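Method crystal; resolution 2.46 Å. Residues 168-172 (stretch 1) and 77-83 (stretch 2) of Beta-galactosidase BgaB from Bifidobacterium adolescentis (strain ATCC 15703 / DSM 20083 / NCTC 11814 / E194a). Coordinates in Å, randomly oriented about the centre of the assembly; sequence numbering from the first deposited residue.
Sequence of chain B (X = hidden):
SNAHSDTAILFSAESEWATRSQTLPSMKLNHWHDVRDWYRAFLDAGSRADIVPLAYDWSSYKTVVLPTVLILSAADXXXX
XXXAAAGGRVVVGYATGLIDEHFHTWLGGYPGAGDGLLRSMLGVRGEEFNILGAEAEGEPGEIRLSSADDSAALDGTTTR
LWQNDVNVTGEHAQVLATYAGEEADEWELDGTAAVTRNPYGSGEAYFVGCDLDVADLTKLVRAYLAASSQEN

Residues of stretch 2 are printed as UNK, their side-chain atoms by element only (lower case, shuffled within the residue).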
ATOM      1  N   VAL B 168      -7.672 -11.689  -4.775  1.00 54.69           N
ATOM      2  CA  VAL B 168      -7.268 -10.564  -5.611  1.00 50.08           C
ATOM      3  C   VAL B 168      -8.074  -9.334  -5.218  1.00 43.62           C
ATOM      4  O   VAL B 168      -9.302  -9.399  -5.080  1.00 48.50           O
ATOM      5  CB  VAL B 168      -7.455 -10.903  -7.097  1.00 52.71           C
ATOM      6  CG1 VAL B 168      -7.112  -9.706  -7.964  1.00 51.85           C
ATOM      7  CG2 VAL B 168      -6.601 -12.104  -7.474  1.00 52.56           C
ATOM      8  N   THR B 169      -7.385  -8.206  -5.040  1.00 42.45           N
ATOM      9  CA  THR B 169      -8.016  -6.964  -4.609  1.00 41.70           C
ATOM     10  C   THR B 169      -7.878  -5.817  -5.599  1.00 46.01           C
ATOM     11  O   THR B 169      -8.784  -4.986  -5.681  1.00 54.83           O
ATOM     12  CB  THR B 169      -7.443  -6.510  -3.256  1.00 43.01           C
ATOM     13  OG1 THR B 169      -6.026  -6.320  -3.369  1.00 41.93           O
ATOM     14  CG2 THR B 169      -7.727  -7.544  -2.178  1.00 42.17           C
ATOM     15  N   GLY B 170      -6.778  -5.742  -6.345  1.00 38.02           N
ATOM     16  CA  GLY B 170      -6.574  -4.616  -7.241  1.00 43.92           C
ATOM     17  C   GLY B 170      -7.530  -4.651  -8.422  1.00 48.78           C
ATOM     18  O   GLY B 170      -7.844  -5.711  -8.965  1.00 47.06           O
ATOM     19  N   GLU B 171      -8.000  -3.465  -8.818  1.00 45.61           N
ATOM     20  CA  GLU B 171      -8.915  -3.370  -9.952  1.00 44.52           C
ATOM     21  C   GLU B 171      -8.272  -3.894 -11.226  1.00 44.00           C
ATOM     22  O   GLU B 171      -8.931  -4.548 -12.042  1.00 48.74           O
ATOM     23  CB  GLU B 171      -9.364  -1.923 -10.154  1.00 64.75           C
ATOM     24  CG  GLU B 171     -10.024  -1.285  -8.950  1.00 88.28           C
ATOM     25  CD  GLU B 171     -10.243   0.202  -9.141  1.00 92.73           C
ATOM     26  OE1 GLU B 171     -10.078   0.685 -10.282  1.00 93.13           O
ATOM     27  OE2 GLU B 171     -10.573   0.889  -8.151  1.00 90.74           O
ATOM     28  N   HIS B 172      -6.984  -3.618 -11.412  1.00 36.86           N
ATOM     29  CA  HIS B 172      -6.268  -3.987 -12.623  1.00 45.22           C
ATOM     30  C   HIS B 172      -5.394  -5.220 -12.437  1.00 33.09           C
ATOM     31  O   HIS B 172      -4.589  -5.533 -13.318  1.00 38.17           O
ATOM     32  CB  HIS B 172      -5.423  -2.809 -13.108  1.00 51.90           C
ATOM     33  CG  HIS B 172      -6.187  -1.526 -13.213  1.00 60.26           C
ATOM     34  ND1 HIS B 172      -6.441  -0.720 -12.124  1.00 63.87           N
ATOM     35  CD2 HIS B 172      -6.763  -0.917 -14.276  1.00 64.06           C
ATOM     36  CE1 HIS B 172      -7.136   0.335 -12.512  1.00 65.06           C
ATOM     37  NE2 HIS B 172      -7.344   0.239 -13.814  1.00 68.79           N
ATOM     38  N   UNK B  77     -10.802   1.856   0.073  1.00 36.02           N
ATOM     39  CA  UNK B  77      -9.381   2.096   0.309  1.00 34.55           C
ATOM     40  C   UNK B  77      -8.547   1.566  -0.851  1.00 41.12           C
ATOM     41  O   UNK B  77      -7.549   2.181  -1.246  1.00 39.42           O
ATOM     42  o   UNK B  77      -9.803   1.899   2.686  1.00 40.20           O
ATOM     43  c   UNK B  77      -7.515   1.835   1.963  1.00 24.94           C
ATOM     44  c   UNK B  77      -8.947   1.453   1.628  1.00 27.42           C
ATOM     45  N   UNK B  78      -8.956   0.429  -1.421  1.00 34.91           N
ATOM     46  CA  UNK B  78      -8.270  -0.108  -2.591  1.00 31.96           C
ATOM     47  C   UNK B  78      -8.441   0.805  -3.799  1.00 36.57           C
ATOM     48  O   UNK B  78      -7.517   0.951  -4.609  1.00 37.95           O
ATOM     49  c   UNK B  78      -6.625  -2.434  -3.822  1.00 35.73           C
ATOM     50  o   UNK B  78      -6.236  -2.934  -2.767  1.00 40.37           O
ATOM     51  c   UNK B  78      -8.099  -2.193  -4.073  1.00 28.94           C
ATOM     52  n   UNK B  78      -5.793  -2.071  -4.791  1.00 44.73           N
ATOM     53  c   UNK B  78      -8.788  -1.514  -2.899  1.00 29.45           C
ATOM     54  N   UNK B  79      -9.615   1.429  -3.940  1.00 22.99           N
ATOM     55  CA  UNK B  79      -9.825   2.357  -5.048  1.00 28.61           C
ATOM     56  C   UNK B  79      -8.890   3.555  -4.948  1.00 34.51           C
ATOM     57  O   UNK B  79      -8.378   4.040  -5.963  1.00 31.54           O
ATOM     58  n   UNK B  79     -13.970   3.361  -6.268  1.00 21.12           N
ATOM     59  c   UNK B  79     -13.705   2.253  -5.354  1.00 29.31           C
ATOM     60  c   UNK B  79     -11.282   2.819  -5.087  1.00 31.56           C
ATOM     61  n   UNK B  79     -15.662   4.239  -4.977  1.00 29.18           N
ATOM     62  n   UNK B  79     -15.082   5.255  -6.952  1.00 34.30           N
ATOM     63  c   UNK B  79     -14.907   4.283  -6.068  1.00 31.24           C
ATOM     64  c   UNK B  79     -12.279   1.740  -5.482  1.00 32.38           C
ATOM     65  N   UNK B  80      -8.657   4.048  -3.728  1.00 27.40           N
ATOM     66  CA  UNK B  80      -7.707   5.139  -3.542  1.00 30.83           C
ATOM     67  C   UNK B  80      -6.287   4.698  -3.873  1.00 31.51           C
ATOM     68  O   UNK B  80      -5.532   5.443  -4.508  1.00 29.32           O
ATOM     69  c   UNK B  80      -9.243   7.663  -2.462  1.00 25.96           C
ATOM     70  c   UNK B  80      -7.779   5.663  -2.107  1.00 26.05           C
ATOM     71  c   UNK B  80      -9.039   6.645  -0.191  1.00 24.44           C
ATOM     72  c   UNK B  80      -9.065   6.371  -1.684  1.00 27.28           C
ATOM     73  N   UNK B  81      -5.908   3.487  -3.454  1.00 34.10           N
ATOM     74  CA  UNK B  81      -4.564   2.996  -3.736  1.00 34.88           C
ATOM     75  C   UNK B  81      -4.346   2.820  -5.233  1.00 33.20           C
ATOM     76  O   UNK B  81      -3.293   3.194  -5.761  1.00 35.36           O
ATOM     77  c   UNK B  81      -4.316   1.682  -2.998  1.00 33.89           C
ATOM     78  N   UNK B  82      -5.331   2.252  -5.934  1.00 33.85           N
ATOM     79  CA  UNK B  82      -5.236   2.146  -7.388  1.00 34.82           C
ATOM     80  C   UNK B  82      -5.178   3.525  -8.032  1.00 36.31           C
ATOM     81  O   UNK B  82      -4.394   3.753  -8.962  1.00 38.06           O
ATOM     82  o   UNK B  82      -5.233  -0.704  -7.737  1.00 52.02           O
ATOM     83  o   UNK B  82      -7.370  -0.717  -7.236  1.00 55.92           O
ATOM     84  c   UNK B  82      -6.421   1.351  -7.939  1.00 35.01           C
ATOM     85  c   UNK B  82      -6.334  -0.129  -7.615  1.00 47.43           C
ATOM     86  N   UNK B  83      -6.001   4.455  -7.549  1.00 39.23           N
ATOM     87  CA  UNK B  83      -6.010   5.807  -8.097  1.00 36.35           C
ATOM     88  C   UNK B  83      -4.663   6.489  -7.896  1.00 41.56           C
ATOM     89  O   UNK B  83      -4.134   7.128  -8.812  1.00 47.64           O
ATOM     90  c   UNK B  83      -7.720   9.844  -9.324  1.00 30.19           C
ATOM     91  c   UNK B  83      -6.568   9.007  -6.963  1.00 26.92           C
ATOM     92  c   UNK B  83      -7.138   6.613  -7.448  1.00 32.65           C
ATOM     93  c   UNK B  83      -7.137   8.070  -7.810  1.00 29.15           C
ATOM     94  c   UNK B  83      -7.714   8.504  -8.991  1.00 28.88           C
ATOM     95  c   UNK B  83      -7.146  10.770  -8.471  1.00 23.83           C
ATOM     96  c   UNK B  83      -6.569  10.350  -7.290  1.00 23.89           C
TER
HETATM   97  O   HOH W   1      -9.692   4.113  -8.428  1.00 51.05           O
HETATM   98  O   HOH W   2      -4.895  -2.906  -9.544  1.00 39.97           O

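Position 77 carries three side-chain atoms, a carbon beyond CA that bears one oxygen and one carbon, all out of reach of stretch 1. A beta-branched side chain with a hydroxyl is threonine, T77. It is buried; its part here is in the backbone, where its O accepts from the N of position 81 at 3.0 Å.

Position 78 has three carbons in an unbranched run, the third carrying one oxygen and one nitrogen. Its CA-to-CB bond points toward stretch 1, and the chain lies along T169 and G170. A terminal amide on three carbons is glutamine, Q78. With chi1 t and chi2 p, the chain bends so that its CG sits 3.3 Å from T169 O. T169 OG1 lies 3.4 Å from Q78 OE1, a weak hydrogen bond at most, and not a settled one, because the hydroxyl proton has another acceptor within reach.

Position 79 shows three carbons, a nitrogen, then a carbon with two more nitrogens, and a carbon of its aliphatic part approaches the E171 carboxylate. A guanidinium means arginine, R79, whose CG is 3.3 Å from E171 OE2. Its NH1 and NH2 are hydrogen-bonded outside the two stretches, and no salt bridge to E171 forms. Water 1 links the two residues instead, donating to R79 O at 2.8 Å and weakly to E171 OE2 at 3.4 Å.

Position 80 has four carbons forked at the second, with no contact: its CA-to-CB bond points away from stretch 1. It is leucine, L80, and buried.

Position 81 has a single carbon, buried and likewise without contact, so it is alanine, A81.

Position 82 has two carbons, the second carrying two oxygens, and its CA-to-CB bond points toward stretch 1. One oxygen faces the backbone N of E171. A carboxylate on one methylene is aspartate, D82. E171 N donates to D82 OD2 at 3.2 Å with an N-H...acceptor angle of 173°. D82 OD1 accepts a hydrogen bond from water 2, 2.9 Å from the water oxygen, and that water accepts from H172 N at 2.9 Å.

Position 83 has one carbon followed by a six-carbon ring, buried, its end leading away from stretch 1 without touching it: phenylalanine, F83.

The rule here is that one helical turn presents two polar side chains, Q78 and D82, to a loop. Q78 NE2 makes a weak hydrogen bond to D82 OD2 at 3.2 Å, the same oxygen that receives E171 N, so the carboxylate joins the amide to the loop backbone. G170 lies against both: its CA is 3.6 Å from Q78 NE2 and 4.0 Å from D82 OD2. The cost is electrostatic, for E171 OE2 stands 3.7 Å from D82 OD2, like charges close together, and E171 is exposed and poorly ordered. Two backbone donors, E171 N directly and H172 N through water 2, meet the D82 carboxylate, and the rest of this small contact, 258 Å² in all, is largely packing.

Stretch 2, residues 77-83: TQRLADF
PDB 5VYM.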